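Local coordinates for protein putative NADP oxidoreductase BF3122 (PDB 3D1L) that is of unproven function but probably binds NADP in a Rossmann-type domain and acts as an oxidoreductase, at residues T185-M188 / Y189-A192; M98-A102 / G103-M107; R232-E235 / N236-G239. All coordinates share one frame; numbering follows the deposited sequence.

Interaction 1 (T185-M188 / Y189-A192)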
ATOM      1  N   THR B 185       5.165  -0.327  -6.499  1.00 34.56           N
ATOM      2  CA  THR B 185       3.932  -0.046  -5.784  1.00 35.83           C
ATOM      3  C   THR B 185       4.228   0.399  -4.360  1.00 36.49           C
ATOM      4  O   THR B 185       3.725   1.430  -3.911  1.00 37.80           O
ATOM      5  CB  THR B 185       3.021  -1.274  -5.773  1.00 36.19           C
ATOM      6  OG1 THR B 185       2.445  -1.447  -7.086  1.00 37.08           O
ATOM      7  CG2 THR B 185       1.869  -1.059  -4.744  1.00 36.59           C
ATOM      8  N   ASN B 186       5.053  -0.357  -3.643  1.00 37.35           N
ATOM      9  CA  ASN B 186       5.410   0.040  -2.275  1.00 37.98           C
ATOM     10  C   ASN B 186       6.112   1.397  -2.287  1.00 38.08           C
ATOM     11  O   ASN B 186       5.888   2.212  -1.394  1.00 38.03           O
ATOM     12  CB  ASN B 186       6.292  -1.018  -1.577  1.00 37.52           C
ATOM     13  CG  ASN B 186       6.581  -0.654  -0.141  1.00 38.37           C
ATOM     14  OD1 ASN B 186       5.762  -0.898   0.759  1.00 38.92           O
ATOM     15  ND2 ASN B 186       7.730  -0.031   0.085  1.00 34.78           N
ATOM     16  N   HIS B 187       6.936   1.655  -3.308  1.00 38.87           N
ATOM     17  CA  HIS B 187       7.595   2.974  -3.427  1.00 38.98           C
ATOM     18  C   HIS B 187       6.573   4.100  -3.552  1.00 39.39           C
ATOM     19  O   HIS B 187       6.774   5.159  -2.983  1.00 40.05           O
ATOM     20  CB  HIS B 187       8.603   3.034  -4.582  1.00 39.01           C
ATOM     21  CG  HIS B 187       9.419   4.296  -4.606  1.00 38.81           C
ATOM     22  ND1 HIS B 187      10.234   4.680  -3.561  1.00 38.68           N
ATOM     23  CD2 HIS B 187       9.535   5.267  -5.544  1.00 37.69           C
ATOM     24  CE1 HIS B 187      10.820   5.829  -3.856  1.00 37.46           C
ATOM     25  NE2 HIS B 187      10.410   6.206  -5.053  1.00 37.67           N
HETATM   26  N   MSE B 188       5.462   3.870  -4.258  1.00 39.50           N
HETATM   27  CA  MSE B 188       4.382   4.878  -4.319  1.00 39.21           C
HETATM   28  C   MSE B 188       3.818   5.196  -2.941  1.00 39.56           C
HETATM   29  O   MSE B 188       3.491   6.363  -2.637  1.00 40.28           O
HETATM   30  CB  MSE B 188       3.241   4.439  -5.261  1.00 39.15           C
HETATM   31  CG  MSE B 188       3.649   4.142  -6.698  1.00 37.86           C
HETATM   32 SE   MSE B 188       4.420   5.704  -7.529  0.50 31.80          SE
HETATM   33  CE  MSE B 188       6.283   5.413  -7.325  1.00 35.31           C
ATOM     34  N   TYR B 189       3.682   4.160  -2.118  1.00 39.59           N
ATOM     35  CA  TYR B 189       3.281   4.308  -0.712  1.00 39.58           C
ATOM     36  C   TYR B 189       4.305   5.115   0.049  1.00 40.11           C
ATOM     37  O   TYR B 189       3.936   5.924   0.904  1.00 40.58           O
ATOM     38  CB  TYR B 189       3.150   2.953   0.020  1.00 39.13           C
ATOM     39  CG  TYR B 189       2.204   1.922  -0.581  1.00 38.07           C
ATOM     40  CD1 TYR B 189       1.184   2.279  -1.467  1.00 38.11           C
ATOM     41  CD2 TYR B 189       2.330   0.585  -0.219  1.00 38.85           C
ATOM     42  CE1 TYR B 189       0.347   1.313  -2.009  1.00 38.24           C
ATOM     43  CE2 TYR B 189       1.497  -0.382  -0.719  1.00 40.01           C
ATOM     44  CZ  TYR B 189       0.513  -0.029  -1.623  1.00 39.60           C
ATOM     45  OH  TYR B 189      -0.294  -1.046  -2.108  1.00 39.66           O
ATOM     46  N   ALA B 190       5.590   4.862  -0.230  1.00 40.87           N
ATOM     47  CA  ALA B 190       6.705   5.539   0.462  1.00 40.88           C
ATOM     48  C   ALA B 190       6.766   7.038   0.174  1.00 41.52           C
ATOM     49  O   ALA B 190       7.038   7.828   1.076  1.00 41.97           O
ATOM     50  CB  ALA B 190       8.025   4.883   0.129  1.00 40.53           C
ATOM     51  N   LEU B 191       6.546   7.406  -1.090  1.00 41.53           N
ATOM     52  CA  LEU B 191       6.486   8.795  -1.526  1.00 41.69           C
ATOM     53  C   LEU B 191       5.289   9.512  -0.912  1.00 42.24           C
ATOM     54  O   LEU B 191       5.448  10.601  -0.384  1.00 42.75           O
ATOM     55  CB  LEU B 191       6.424   8.891  -3.046  1.00 41.00           C
ATOM     56  CG  LEU B 191       7.673   8.427  -3.801  1.00 40.49           C
ATOM     57  CD1 LEU B 191       7.430   8.537  -5.289  1.00 39.18           C
ATOM     58  CD2 LEU B 191       8.894   9.238  -3.372  1.00 41.11           C
ATOM     59  N   ALA B 192       4.106   8.901  -0.983  1.00 42.37           N
ATOM     60  CA  ALA B 192       2.930   9.436  -0.305  1.00 43.25           C
ATOM     61  C   ALA B 192       3.266   9.699   1.163  1.00 43.92           C
ATOM     62  O   ALA B 192       2.979  10.790   1.652  1.00 45.18           O
ATOM     63  CB  ALA B 192       1.742   8.503  -0.434  1.00 42.56           C
TER
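One turn apart on the long helix 168-198, T185 and Y189 run alongside each other and point the same way. A chi1 of -74° puts OG1 of T185 beside the backbone N and sends CG2 opposite that N; this methyl lies 3.4 Å from OH of Y189. OG1 turns back down the helix instead, to the carbonyl oxygen of T181. The carbonyl oxygen of T185 lies over one face of the Y189 ring, offset toward its rim, while accepting the backbone N-H of Y189. N186 meets the same ring at about a right angle, its amide plane 73° from the phenol plane and its OD1 3.9 Å from CD2 of Y189; ND2 bonds across the dimer to O of P222 and OE1 of Q226 of the second subunit. One residue on, H187 and L191 repeat the i to i+4 spacing. With CG anti to the backbone N (chi1 -172°), the imidazole of H187 swings forward along the helix, and CG of L191 sits over its face 4.0 Å from the ring centroid, a CH-pi contact. NE2 of H187 bonds to OG of S261 of the second subunit. CE of selenomethionine M188 lies 3.9 Å from CD1 of L191. Contacts at i to i+3 and i to i+4 are those of a regular alpha helix, here one buried in the dimer interface.

Interaction 2 (M98-A102 / G103-M107)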
HETATM    1  N   MSE B  98      21.711 -28.448  -4.551  1.00 41.41           N
HETATM    2  CA  MSE B  98      21.935 -26.987  -4.359  1.00 41.20           C
HETATM    3  C   MSE B  98      20.939 -26.203  -5.167  1.00 40.33           C
HETATM    4  O   MSE B  98      20.865 -26.337  -6.399  1.00 39.52           O
HETATM    5  CB  MSE B  98      23.330 -26.452  -4.731  1.00 41.63           C
HETATM    6  CG  MSE B  98      24.402 -27.430  -5.048  1.00 46.59           C
HETATM    7 SE   MSE B  98      24.775 -28.689  -3.650  0.50 54.54          SE
HETATM    8  CE  MSE B  98      25.131 -27.388  -2.271  1.00 42.54           C
ATOM      9  N   VAL B  99      20.179 -25.380  -4.466  1.00 39.48           N
ATOM     10  CA  VAL B  99      19.221 -24.494  -5.106  1.00 38.49           C
ATOM     11  C   VAL B  99      19.475 -23.047  -4.715  1.00 39.02           C
ATOM     12  O   VAL B  99      20.015 -22.754  -3.645  1.00 38.29           O
ATOM     13  CB  VAL B  99      17.740 -24.907  -4.801  1.00 38.97           C
ATOM     14  CG1 VAL B  99      17.507 -26.371  -5.165  1.00 37.37           C
ATOM     15  CG2 VAL B  99      17.356 -24.634  -3.338  1.00 36.79           C
ATOM     16  N   HIS B 100      19.114 -22.134  -5.606  1.00 39.58           N
ATOM     17  CA  HIS B 100      19.054 -20.737  -5.220  1.00 39.83           C
ATOM     18  C   HIS B 100      17.621 -20.252  -5.294  1.00 39.75           C
ATOM     19  O   HIS B 100      16.752 -20.956  -5.796  1.00 39.35           O
ATOM     20  CB  HIS B 100      20.015 -19.882  -6.023  1.00 39.04           C
ATOM     21  CG  HIS B 100      19.666 -19.760  -7.462  1.00 40.59           C
ATOM     22  ND1 HIS B 100      18.624 -18.969  -7.909  1.00 41.27           N
ATOM     23  CD2 HIS B 100      20.230 -20.303  -8.567  1.00 42.20           C
ATOM     24  CE1 HIS B 100      18.571 -19.023  -9.230  1.00 39.75           C
ATOM     25  NE2 HIS B 100      19.529 -19.828  -9.653  1.00 42.68           N
ATOM     26  N   THR B 101      17.383 -19.065  -4.760  1.00 40.21           N
ATOM     27  CA  THR B 101      16.035 -18.539  -4.600  1.00 40.90           C
ATOM     28  C   THR B 101      15.796 -17.261  -5.406  1.00 40.93           C
ATOM     29  O   THR B 101      14.855 -16.499  -5.117  1.00 42.21           O
ATOM     30  CB  THR B 101      15.781 -18.234  -3.137  1.00 40.35           C
ATOM     31  OG1 THR B 101      16.830 -17.397  -2.653  1.00 39.48           O
ATOM     32  CG2 THR B 101      15.790 -19.517  -2.318  1.00 41.17           C
ATOM     33  N   ALA B 102      16.658 -16.982  -6.373  1.00 41.09           N
ATOM     34  CA  ALA B 102      16.571 -15.713  -7.092  1.00 40.78           C
ATOM     35  C   ALA B 102      15.664 -15.820  -8.303  1.00 41.89           C
ATOM     36  O   ALA B 102      15.728 -16.791  -9.050  1.00 41.67           O
ATOM     37  CB  ALA B 102      17.914 -15.235  -7.495  1.00 40.01           C
ATOM     38  N   GLY B 103      14.828 -14.796  -8.496  1.00 42.84           N
ATOM     39  CA  GLY B 103      13.959 -14.695  -9.665  1.00 43.50           C
ATOM     40  C   GLY B 103      14.706 -14.499 -10.980  1.00 44.54           C
ATOM     41  O   GLY B 103      14.275 -14.986 -12.033  1.00 44.33           O
ATOM     42  N   SER B 104      15.824 -13.782 -10.934  1.00 44.19           N
ATOM     43  CA  SER B 104      16.434 -13.331 -12.173  1.00 44.00           C
ATOM     44  C   SER B 104      17.848 -13.887 -12.337  1.00 44.60           C
ATOM     45  O   SER B 104      18.649 -13.329 -13.070  1.00 45.14           O
ATOM     46  CB  SER B 104      16.400 -11.804 -12.274  1.00 43.98           C
ATOM     47  OG  SER B 104      15.091 -11.317 -12.574  1.00 42.41           O
ATOM     48  N   ILE B 105      18.150 -14.981 -11.648  1.00 44.50           N
ATOM     49  CA  ILE B 105      19.401 -15.704 -11.867  1.00 44.98           C
ATOM     50  C   ILE B 105      19.060 -17.028 -12.543  1.00 45.12           C
ATOM     51  O   ILE B 105      18.214 -17.769 -12.047  1.00 45.38           O
ATOM     52  CB  ILE B 105      20.154 -15.971 -10.552  1.00 44.58           C
ATOM     53  CG1 ILE B 105      20.634 -14.672  -9.909  1.00 45.19           C
ATOM     54  CG2 ILE B 105      21.356 -16.889 -10.768  1.00 44.85           C
ATOM     55  CD1 ILE B 105      21.307 -14.939  -8.524  1.00 45.71           C
ATOM     56  N   PRO B 106      19.722 -17.342 -13.671  1.00 46.08           N
ATOM     57  CA  PRO B 106      19.409 -18.599 -14.361  1.00 46.35           C
ATOM     58  C   PRO B 106      19.807 -19.802 -13.525  1.00 47.12           C
ATOM     59  O   PRO B 106      20.732 -19.705 -12.709  1.00 47.65           O
ATOM     60  CB  PRO B 106      20.259 -18.534 -15.632  1.00 46.19           C
ATOM     61  CG  PRO B 106      21.284 -17.522 -15.381  1.00 46.26           C
ATOM     62  CD  PRO B 106      20.784 -16.574 -14.351  1.00 45.85           C
HETATM   63  N   MSE B 107      19.119 -20.929 -13.711  1.00 47.79           N
HETATM   64  CA  MSE B 107      19.503 -22.170 -13.031  1.00 48.61           C
HETATM   65  C   MSE B 107      20.914 -22.617 -13.394  1.00 49.12           C
HETATM   66  O   MSE B 107      21.583 -23.254 -12.582  1.00 49.62           O
HETATM   67  CB  MSE B 107      18.535 -23.296 -13.368  1.00 48.82           C
HETATM   68  CG  MSE B 107      18.796 -24.578 -12.611  1.00 48.62           C
HETATM   69 SE   MSE B 107      17.517 -25.972 -13.049  0.70 49.29          SE
HETATM   70  CE  MSE B 107      18.064 -26.392 -14.850  1.00 48.28           C
TER
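The carbonyl oxygen of P106 accepts the N-H at NE2 of H100 at 3.3 Å, a long bond with an N-H...O angle of 154°. The donor stands well above the carbonyl plane of P106, off the lone pairs, and the oxygen is itself tilted slightly from the imidazole plane. At the other nitrogen the geometry is cleaner: ND1 of H100 accepts the backbone N-H of A102 at 3.2 Å, with N of A102 almost exactly in the ring plane. The ring thus spans the turn, tied to the chain just after its own strand and again farther round the loop. Its chi1 of 68° sets CG between the backbone N and the carbonyl carbon, a crowded position that folds the imidazole back against the following residues.

I105 packs against this ring. Its CG2, anti to the backbone N, reaches over one face of the H100 ring 4.0 Å from the centroid in a CH-pi contact, while the other branch extends so that CD1 lies 3.6 Å from CB of A102. The ring of W110 also meets H100, the two ring planes inclined by about 25°. The carbonyl oxygen of I105 bonds to NH2 of R171, and N of M107 to OG of S168, which ties the loop to the start of helix 168-198. S104 turns away to ND1 of H175, a residue of one ligand pocket, and to NE2 of H241 of the second subunit.

A donor used at NE2 and an acceptor at ND1 are consistent with an imidazole carrying its proton on NE2, and together the two bonds fix the rotation of the ring at the end of strand 97-100.

Interaction 3 (R232-E235 / N236-G239)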
ATOM      1  N   ARG B 232      -7.766  11.912 -18.338  1.00 63.99           N
ATOM      2  CA  ARG B 232      -8.161  13.012 -19.202  1.00 65.06           C
ATOM      3  C   ARG B 232      -6.992  13.960 -19.443  1.00 65.76           C
ATOM      4  O   ARG B 232      -7.018  14.775 -20.358  1.00 65.78           O
ATOM      5  CB  ARG B 232      -9.312  13.775 -18.545  1.00 65.34           C
ATOM      6  CG  ARG B 232     -10.540  12.918 -18.236  1.00 66.20           C
ATOM      7  CD  ARG B 232     -11.404  12.708 -19.472  1.00 66.26           C
ATOM      8  NE  ARG B 232     -11.990  13.964 -19.921  1.00 66.47           N
ATOM      9  CZ  ARG B 232     -12.195  14.284 -21.195  1.00 66.61           C
ATOM     10  NH1 ARG B 232     -11.850  13.442 -22.164  1.00 66.31           N
ATOM     11  NH2 ARG B 232     -12.740  15.454 -21.498  1.00 66.50           N
ATOM     12  N   TYR B 233      -5.957  13.816 -18.623  1.00 66.94           N
ATOM     13  CA  TYR B 233      -4.890  14.818 -18.462  1.00 67.86           C
ATOM     14  C   TYR B 233      -5.441  16.194 -18.036  1.00 67.79           C
ATOM     15  O   TYR B 233      -5.193  17.229 -18.679  1.00 67.58           O
ATOM     16  CB  TYR B 233      -3.904  14.883 -19.654  1.00 68.43           C
ATOM     17  CG  TYR B 233      -2.481  15.104 -19.159  1.00 69.38           C
ATOM     18  CD1 TYR B 233      -1.752  14.049 -18.590  1.00 69.39           C
ATOM     19  CD2 TYR B 233      -1.886  16.378 -19.204  1.00 70.33           C
ATOM     20  CE1 TYR B 233      -0.460  14.244 -18.104  1.00 70.10           C
ATOM     21  CE2 TYR B 233      -0.585  16.589 -18.720  1.00 70.28           C
ATOM     22  CZ  TYR B 233       0.121  15.514 -18.171  1.00 70.64           C
ATOM     23  OH  TYR B 233       1.403  15.701 -17.686  1.00 70.46           O
ATOM     24  N   ASP B 234      -6.198  16.147 -16.936  1.00 67.75           N
ATOM     25  CA  ASP B 234      -6.718  17.300 -16.203  1.00 67.62           C
ATOM     26  C   ASP B 234      -5.555  18.223 -15.835  1.00 67.38           C
ATOM     27  O   ASP B 234      -4.920  18.052 -14.789  1.00 67.37           O
ATOM     28  CB  ASP B 234      -7.418  16.784 -14.940  1.00 67.45           C
ATOM     29  CG  ASP B 234      -8.401  17.785 -14.332  1.00 68.36           C
ATOM     30  OD1 ASP B 234      -8.283  19.019 -14.540  1.00 66.15           O
ATOM     31  OD2 ASP B 234      -9.302  17.302 -13.609  1.00 69.84           O
ATOM     32  N   GLU B 235      -5.276  19.184 -16.712  1.00 66.88           N
ATOM     33  CA  GLU B 235      -4.061  20.002 -16.624  1.00 66.94           C
ATOM     34  C   GLU B 235      -4.053  21.021 -15.479  1.00 66.56           C
ATOM     35  O   GLU B 235      -2.986  21.485 -15.057  1.00 66.61           O
ATOM     36  CB  GLU B 235      -3.781  20.689 -17.970  1.00 67.25           C
ATOM     37  CG  GLU B 235      -2.935  19.817 -18.910  1.00 68.25           C
ATOM     38  CD  GLU B 235      -3.319  19.957 -20.384  1.00 69.15           C
ATOM     39  OE1 GLU B 235      -3.599  21.090 -20.827  1.00 68.38           O
ATOM     40  OE2 GLU B 235      -3.335  18.923 -21.100  1.00 70.27           O
ATOM     41  N   ASN B 236      -5.241  21.368 -14.989  1.00 65.70           N
ATOM     42  CA  ASN B 236      -5.369  22.134 -13.757  1.00 65.01           C
ATOM     43  C   ASN B 236      -4.796  21.325 -12.572  1.00 64.20           C
ATOM     44  O   ASN B 236      -3.751  21.690 -11.970  1.00 64.27           O
ATOM     45  CB  ASN B 236      -6.840  22.471 -13.515  1.00 65.39           C
ATOM     46  CG  ASN B 236      -7.047  23.317 -12.281  1.00 66.74           C
ATOM     47  OD1 ASN B 236      -6.843  24.697 -12.364  1.00 66.79           O
ATOM     48  ND2 ASN B 236      -7.508  22.610 -11.167  1.00 67.61           N
ATOM     49  N   VAL B 237      -5.451  20.203 -12.255  1.00 62.56           N
ATOM     50  CA  VAL B 237      -5.029  19.456 -11.087  1.00 61.51           C
ATOM     51  C   VAL B 237      -3.583  18.979 -11.244  1.00 60.52           C
ATOM     52  O   VAL B 237      -2.807  19.054 -10.292  1.00 59.86           O
ATOM     53  CB  VAL B 237      -6.003  18.319 -10.719  1.00 61.60           C
ATOM     54  CG1 VAL B 237      -7.407  18.866 -10.528  1.00 61.28           C
ATOM     55  CG2 VAL B 237      -6.014  17.276 -11.763  1.00 62.28           C
ATOM     56  N   ILE B 238      -3.211  18.571 -12.460  1.00 59.61           N
ATOM     57  CA  ILE B 238      -1.846  18.102 -12.747  1.00 59.26           C
ATOM     58  C   ILE B 238      -0.820  19.236 -12.602  1.00 59.21           C
ATOM     59  O   ILE B 238       0.250  19.044 -12.037  1.00 59.17           O
ATOM     60  CB  ILE B 238      -1.751  17.334 -14.109  1.00 58.88           C
ATOM     61  CG1 ILE B 238      -2.491  16.003 -13.993  1.00 57.94           C
ATOM     62  CG2 ILE B 238      -0.305  17.081 -14.491  1.00 58.46           C
ATOM     63  CD1 ILE B 238      -2.762  15.307 -15.287  1.00 55.98           C
ATOM     64  N   GLY B 239      -1.172  20.415 -13.090  1.00 59.44           N
ATOM     65  CA  GLY B 239      -0.356  21.604 -12.895  1.00 59.72           C
ATOM     66  C   GLY B 239      -0.177  21.915 -11.420  1.00 59.60           C
ATOM     67  O   GLY B 239       0.958  22.054 -10.946  1.00 59.40           O
TER
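At the N-terminal end of helix 235-244, where D234 takes the N-cap position, Y233 just ahead of it packs on I238 in the first turn. CD1 of I238 sits over the centre of the phenol ring, 3.7 Å from the centroid and only 13° off the normal, a CH-pi contact of nearly perpendicular approach. The other branch of I238 serves the far end of the same ring: CG2, anti to the backbone N, comes within 3.9 Å of OH of Y233. The two side chains cross at about a right angle.

The carboxylate of D234 makes no capping bond. With CG anti to the backbone N (chi1 -160°), it lies across V237 instead, whose CG2 approaches CB of D234 to 3.5 Å. The backbone opens the helix: N of I238 donates to O of D234 at 2.9 Å, nearly straight, and N of G239 donates to O of E235 at the same length, but from well above the carbonyl plane. P229 lies against both D234 and V237, while Y255 and S259 of helix 249-264 back I238 and Y233.

Near the N-terminus of a helix, the negative charge of D234 would probably be favoured by the helix dipole even without a capping bond. With no side-chain cap from D234, the helix start is held by its backbone bonds and by the apolar contact of I238 with the face of Y233.

In the fold
Along the chain the contacts run interaction 2, interaction 1, interaction 3. Interaction 2 belongs to the loop after a strand of the Rossmann-type sheet, whereas interactions 1 and 3 share the helical C-terminal region, their centres about 21 Å apart. Centres of interactions 2 and 3 are about 44 Å apart, those of 1 and 2 about 28 Å. Within one chain none touches another, but S104 reaches V237 and H241 of the second subunit. Helix 168-198 meets the loop of interaction 2 through R171 and H175 and carries interaction 1. A bound 2-mercapto-propion aldehyde lies about 7 Å from G103, one about 9 Å from the side chain of N186 and one about 10 Å from that of V237.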